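Local coordinates for protein major extracellular endoglucanase (Xanthomonas campestris pv. campestris, PDB 4TUF) that hydrolyses internal beta-1,4-glucosidic bonds of cellulose, lichenin and cereal beta-D-glucans through its family 5 TIM-barrel catalytic domain, at residues Pro63-Ser68 against Leu86-Ile91. Sequence-based numbering, arbitrary orientation.
Sequences PATLRS and LTSLQI. With 2HP (dihydrogenphosphate ion), chain K; 2HP (dihydrogenphosphate ion), chain G.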
ATOM      1  N   PRO A  63      13.770  -0.445  -7.269  1.00 35.69           N
ATOM      2  CA  PRO A  63      14.726   0.353  -8.044  1.00 30.35           C
ATOM      3  C   PRO A  63      15.088  -0.251  -9.401  1.00 39.14           C
ATOM      4  O   PRO A  63      15.071   0.467 -10.402  1.00 48.70           O
ATOM      5  CB  PRO A  63      15.949   0.392  -7.133  1.00 34.17           C
ATOM      6  CG  PRO A  63      15.379   0.348  -5.765  1.00 27.36           C
ATOM      7  CD  PRO A  63      14.189  -0.572  -5.860  1.00 39.52           C
ATOM      8  N   ALA A  64      15.403  -1.542  -9.432  1.00 35.87           N
ATOM      9  CA  ALA A  64      15.795  -2.208 -10.673  1.00 40.73           C
ATOM     10  C   ALA A  64      14.775  -2.001 -11.795  1.00 47.25           C
ATOM     11  O   ALA A  64      15.147  -1.828 -12.956  1.00 51.66           O
ATOM     12  CB  ALA A  64      16.006  -3.691 -10.430  1.00 33.11           C
ATOM     13  N   THR A  65      13.493  -2.014 -11.443  1.00 38.92           N
ATOM     14  CA  THR A  65      12.422  -1.820 -12.418  1.00 40.70           C
ATOM     15  C   THR A  65      12.512  -0.448 -13.095  1.00 46.87           C
ATOM     16  O   THR A  65      12.148  -0.293 -14.266  1.00 43.43           O
ATOM     17  CB  THR A  65      11.041  -1.983 -11.752  1.00 37.44           C
ATOM     18  OG1 THR A  65      10.862  -3.351 -11.369  1.00 42.24           O
ATOM     19  CG2 THR A  65       9.921  -1.581 -12.692  1.00 29.62           C
ATOM     20  N   LEU A  66      13.026   0.538 -12.362  1.00 46.29           N
ATOM     21  CA  LEU A  66      13.094   1.908 -12.857  1.00 42.89           C
ATOM     22  C   LEU A  66      14.306   2.157 -13.753  1.00 46.87           C
ATOM     23  O   LEU A  66      14.443   3.241 -14.320  1.00 53.28           O
ATOM     24  CB  LEU A  66      13.123   2.892 -11.689  1.00 44.53           C
ATOM     25  CG  LEU A  66      12.060   2.769 -10.597  1.00 43.15           C
ATOM     26  CD1 LEU A  66      12.356   3.778  -9.502  1.00 34.87           C
ATOM     27  CD2 LEU A  66      10.660   2.972 -11.165  1.00 41.67           C
ATOM     28  N   ARG A  67      15.185   1.168 -13.877  1.00 42.37           N
ATOM     29  CA  ARG A  67      16.384   1.325 -14.695  1.00 43.09           C
ATOM     30  C   ARG A  67      16.099   1.013 -16.162  1.00 46.71           C
ATOM     31  O   ARG A  67      15.235   0.200 -16.480  1.00 57.46           O
ATOM     32  CB  ARG A  67      17.514   0.445 -14.163  1.00 50.28           C
ATOM     33  CG  ARG A  67      18.071   0.943 -12.838  1.00 51.10           C
ATOM     34  CD  ARG A  67      18.845  -0.126 -12.080  1.00 55.77           C
ATOM     35  NE  ARG A  67      19.044   0.270 -10.687  1.00 62.42           N
ATOM     36  CZ  ARG A  67      19.337  -0.573  -9.702  1.00 65.78           C
ATOM     37  NH1 ARG A  67      19.471  -1.872  -9.957  1.00 64.36           N
ATOM     38  NH2 ARG A  67      19.491  -0.117  -8.462  1.00 66.09           N
ATOM     39  N   SER A  68      16.844   1.671 -17.044  1.00 48.20           N
ATOM     40  CA  SER A  68      16.509   1.743 -18.462  1.00 49.43           C
ATOM     41  C   SER A  68      16.478   0.397 -19.174  1.00 50.97           C
ATOM     42  O   SER A  68      15.596   0.155 -20.002  1.00 51.21           O
ATOM     43  CB  SER A  68      17.496   2.667 -19.180  1.00 54.46           C
ATOM     44  OG  SER A  68      17.389   3.995 -18.699  1.00 60.53           O
ATOM     45  N   LEU A  86       9.529  -4.330 -25.111  1.00 60.94           N
ATOM     46  CA  LEU A  86       9.550  -3.254 -24.125  1.00 58.14           C
ATOM     47  C   LEU A  86      10.405  -3.593 -22.911  1.00 59.02           C
ATOM     48  O   LEU A  86      10.442  -4.740 -22.470  1.00 68.14           O
ATOM     49  CB  LEU A  86       8.131  -2.925 -23.664  1.00 51.33           C
ATOM     50  CG  LEU A  86       7.168  -2.426 -24.739  1.00 50.32           C
ATOM     51  CD1 LEU A  86       5.861  -1.960 -24.108  1.00 44.61           C
ATOM     52  CD2 LEU A  86       7.810  -1.317 -25.559  1.00 49.98           C
ATOM     53  N   THR A  87      11.094  -2.590 -22.377  1.00 50.20           N
ATOM     54  CA  THR A  87      11.789  -2.744 -21.107  1.00 48.01           C
ATOM     55  C   THR A  87      10.761  -2.622 -19.993  1.00 47.24           C
ATOM     56  O   THR A  87       9.665  -2.113 -20.215  1.00 53.86           O
ATOM     57  CB  THR A  87      12.899  -1.695 -20.927  1.00 46.86           C
ATOM     58  OG1 THR A  87      12.322  -0.415 -20.645  1.00 48.73           O
ATOM     59  CG2 THR A  87      13.734  -1.589 -22.186  1.00 49.53           C
ATOM     60  N   SER A  88      11.103  -3.087 -18.799  1.00 44.27           N
ATOM     61  CA  SER A  88      10.164  -3.047 -17.682  1.00 41.62           C
ATOM     62  C   SER A  88       9.740  -1.616 -17.347  1.00 35.53           C
ATOM     63  O   SER A  88       8.616  -1.380 -16.922  1.00 36.45           O
ATOM     64  CB  SER A  88      10.771  -3.718 -16.449  1.00 48.49           C
ATOM     65  OG  SER A  88      11.895  -3.000 -15.974  1.00 62.86           O
ATOM     66  N   LEU A  89      10.644  -0.664 -17.536  1.00 39.86           N
ATOM     67  CA  LEU A  89      10.308   0.738 -17.330  1.00 41.64           C
ATOM     68  C   LEU A  89       9.203   1.165 -18.291  1.00 42.61           C
ATOM     69  O   LEU A  89       8.233   1.815 -17.899  1.00 39.56           O
ATOM     70  CB  LEU A  89      11.541   1.622 -17.516  1.00 42.29           C
ATOM     71  CG  LEU A  89      11.313   3.126 -17.347  1.00 39.45           C
ATOM     72  CD1 LEU A  89      10.697   3.440 -15.989  1.00 33.09           C
ATOM     73  CD2 LEU A  89      12.620   3.870 -17.523  1.00 39.02           C
ATOM     74  N   GLN A  90       9.348   0.777 -19.552  1.00 46.02           N
ATOM     75  CA  GLN A  90       8.358   1.116 -20.565  1.00 44.29           C
ATOM     76  C   GLN A  90       7.036   0.391 -20.327  1.00 44.42           C
ATOM     77  O   GLN A  90       5.984   0.861 -20.751  1.00 49.18           O
ATOM     78  CB  GLN A  90       8.898   0.802 -21.957  1.00 41.39           C
ATOM     79  CG  GLN A  90      10.068   1.682 -22.356  1.00 46.69           C
ATOM     80  CD  GLN A  90      10.798   1.165 -23.577  1.00 53.93           C
ATOM     81  OE1 GLN A  90      10.668  -0.003 -23.944  1.00 57.72           O
ATOM     82  NE2 GLN A  90      11.571   2.034 -24.215  1.00 54.83           N
ATOM     83  N   ILE A  91       7.083  -0.747 -19.642  1.00 42.90           N
ATOM     84  CA  ILE A  91       5.855  -1.464 -19.329  1.00 46.55           C
ATOM     85  C   ILE A  91       5.156  -0.773 -18.157  1.00 46.87           C
ATOM     86  O   ILE A  91       3.934  -0.633 -18.148  1.00 48.18           O
ATOM     87  CB  ILE A  91       6.124  -2.955 -19.016  1.00 47.60           C
ATOM     88  CG1 ILE A  91       6.689  -3.652 -20.256  1.00 51.55           C
ATOM     89  CG2 ILE A  91       4.845  -3.662 -18.584  1.00 43.04           C
ATOM     90  CD1 ILE A  91       6.951  -5.139 -20.070  1.00 49.06           C
TER
HETATM   91  P   2HP K 407      17.273   5.009 -11.780  1.00109.13           P
HETATM   92  O1  2HP K 407      16.764   5.099 -13.200  1.00109.82           O
HETATM   93  O2  2HP K 407      16.717   3.776 -11.110  1.00110.90           O
HETATM   94  O3  2HP K 407      18.781   4.936 -11.797  1.00107.30           O
HETATM   95  O4  2HP K 407      16.821   6.223 -11.006  1.00110.18           O
HETATM   96  P   2HP G 403      19.811   4.157  -8.198  1.00 77.62           P
HETATM   97  O1  2HP G 403      19.179   5.520  -8.362  1.00 72.36           O
HETATM   98  O2  2HP G 403      19.026   3.353  -7.187  1.00 76.11           O
HETATM   99  O3  2HP G 403      19.787   3.417  -9.516  1.00 83.40           O
HETATM  100  O4  2HP G 403      21.247   4.321  -7.743  1.00 71.39           O
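L89 meets the turn 63-68 through its side chain: CD2 lies 3.7 Å from L66 O, and CB approaches the carbonyl oxygens of T65 and R67. CG is anti to the backbone N (chi1 179°), and chi2 of 56° sets the methyls, of which CD2 comes nearest L66 O. S88 OG comes within 3.2 Å of T65 O, yet its hydrogen bond is to T70 O. T87 OG1 donates to S68 O over 3.4 Å, a weak bond. T87 is also the N-cap of helix 88-102, forming a capping box with Q90: T87 N donates to Q90 OE1 (3.1 Å, 164°) and Q90 N, weakly, to T87 OG1. T65 OG1 is bound to F27 O; L66 packs on F138 and V139, and L89 on R142, of helix 129-143. A64 N lies 4.0 Å above the R67 guanidinium plane, over its centre; NE bonds weakly to O3 of the chain G dihydrogenphosphate (3.4 Å), and the chain K ion lies by L66 O and R67 CG. Within this beta-alpha connection of the TIM barrel, carbonyl oxygens mainly face aliphatic carbons; the single weak cross-bond is consistent with a join made largely by packing and by T70, whose OG1 bonds A64 O.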